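Putatuve endo-xylanase (Clostridium stercorarium, PDB 1O8P) is a family 6 carbohydrate-binding module of a putative xylanase and probably binds xylan and cellulose chains for the attached hydrolase. Local coordinates at residues Y56-N59 with G60-T63. Sequence-based numbering, arbitrary orientation.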
loop_
_atom_site.group_PDB
_atom_site.type_symbol
_atom_site.label_atom_id
_atom_site.label_comp_id
_atom_site.label_asym_id
_atom_site.label_seq_id
_atom_site.Cartn_x
_atom_site.Cartn_y
_atom_site.Cartn_z
ATOM N N TYR A 56 -0.785 -9.220 -10.094
ATOM C CA TYR A 56 -1.290 -8.977 -11.459
ATOM C C TYR A 56 -1.603 -7.499 -11.595
ATOM O O TYR A 56 -2.597 -7.101 -12.212
ATOM C CB TYR A 56 -2.491 -9.861 -11.869
ATOM C CG TYR A 56 -2.221 -11.324 -12.233
ATOM C CD1 TYR A 56 -0.948 -11.908 -12.102
ATOM C CD2 TYR A 56 -3.264 -12.138 -12.672
ATOM C CE1 TYR A 56 -0.723 -13.269 -12.416
ATOM C CE2 TYR A 56 -3.071 -13.478 -12.982
ATOM C CZ TYR A 56 -1.799 -14.062 -12.859
ATOM O OH TYR A 56 -1.628 -15.417 -13.159
ATOM N N ILE A 57 -0.736 -6.678 -10.997
ATOM C CA ILE A 57 -0.849 -5.209 -11.011
ATOM C C ILE A 57 -0.155 -4.614 -12.242
ATOM O O ILE A 57 0.860 -5.126 -12.702
ATOM C CB ILE A 57 -0.314 -4.612 -9.669
ATOM C CG1 ILE A 57 -1.384 -4.729 -8.560
ATOM C CG2 ILE A 57 0.225 -3.176 -9.826
ATOM C CD1 ILE A 57 -0.810 -4.587 -7.167
ATOM N N GLU A 58 -0.739 -3.557 -12.785
ATOM C CA GLU A 58 -0.178 -2.841 -13.919
ATOM C C GLU A 58 -0.117 -1.345 -13.638
ATOM O O GLU A 58 -0.760 -0.860 -12.715
ATOM C CB GLU A 58 -1.055 -3.079 -15.157
ATOM C CG GLU A 58 -1.100 -4.523 -15.653
ATOM C CD GLU A 58 0.243 -5.105 -16.117
ATOM O OE1 GLU A 58 1.231 -4.366 -16.389
ATOM O OE2 GLU A 58 0.316 -6.352 -16.240
ATOM N N ASN A 59 0.655 -0.614 -14.448
ATOM C CA ASN A 59 0.588 0.853 -14.489
ATOM C C ASN A 59 -0.858 1.383 -14.516
ATOM O O ASN A 59 -1.674 0.964 -15.350
ATOM C CB ASN A 59 1.367 1.396 -15.715
ATOM C CG ASN A 59 1.434 2.888 -15.721
ATOM O OD1 ASN A 59 1.537 3.473 -14.670
ATOM N ND2 ASN A 59 1.347 3.520 -16.892
ATOM N N GLY A 60 -1.160 2.308 -13.609
ATOM C CA GLY A 60 -2.459 2.923 -13.477
ATOM C C GLY A 60 -3.405 2.219 -12.516
ATOM O O GLY A 60 -4.462 2.780 -12.172
ATOM N N TYR A 61 -3.060 1.001 -12.088
ATOM C CA TYR A 61 -3.874 0.299 -11.046
ATOM C C TYR A 61 -3.804 0.992 -9.688
ATOM O O TYR A 61 -2.892 1.770 -9.426
ATOM C CB TYR A 61 -3.418 -1.135 -10.835
ATOM C CG TYR A 61 -3.830 -2.117 -11.893
ATOM C CD1 TYR A 61 -4.035 -1.721 -13.222
ATOM C CD2 TYR A 61 -3.985 -3.472 -11.558
ATOM C CE1 TYR A 61 -4.411 -2.652 -14.205
ATOM C CE2 TYR A 61 -4.380 -4.420 -12.505
ATOM C CZ TYR A 61 -4.586 -4.009 -13.824
ATOM O OH TYR A 61 -4.915 -4.958 -14.736
ATOM N N SER A 62 -4.775 0.706 -8.828
ATOM C CA SER A 62 -4.891 1.389 -7.570
ATOM C C SER A 62 -5.765 0.576 -6.616
ATOM O O SER A 62 -6.625 -0.202 -7.058
ATOM C CB SER A 62 -5.465 2.817 -7.758
ATOM O OG SER A 62 -6.855 2.776 -8.059
ATOM N N THR A 63 -5.489 0.715 -5.317
ATOM C CA THR A 63 -6.307 0.111 -4.279
ATOM C C THR A 63 -6.601 1.171 -3.262
ATOM O O THR A 63 -5.769 2.039 -2.990
ATOM C CB THR A 63 -5.656 -1.144 -3.644
ATOM O OG1 THR A 63 -4.251 -0.985 -3.619
ATOM C CG2 THR A 63 -5.820 -2.360 -4.509
#
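E58 and Y61 close a type II beta turn that leads from strand 52-55 into strand 62-69 of the beta-sandwich. Y61 N donates to E58 O at 3.0 Å, with an N-H...O angle of 159°. G60 is the third residue of the turn and has a positive phi, as is usual for glycine in a type II turn.

The Y61 ring folds back against the I57-E58 backbone, where the chain enters the turn. Its CG sits beside its own backbone N, chi1 -76°, and this directs the ring toward residues 56-58. E58 N lies 3.4 Å above the ring plane, over the centre. I57 C covers the same face nearer the rim. E58 CB makes a CH-pi contact 3.9 Å from the ring centroid. From there the E58 side chain runs alongside the ring toward its hydroxyl end, with CG 4.0 Å from Y61 CZ. The carboxylate, turned 84° to the ring, is not the part that makes the contact. I57 adds an apolar contact, CG1 to Y61 CD2, at 4.2 Å, and also packs on L42 and F135.

Y61 also touches P40 and L42, so its buried ring joins the turn to the loop after strand 36-38. At the far end of the ring, Y61 OH is hydrogen-bonded to the backbone N of N41, while Y61 CE2 lies 3.2 Å from Y56 O.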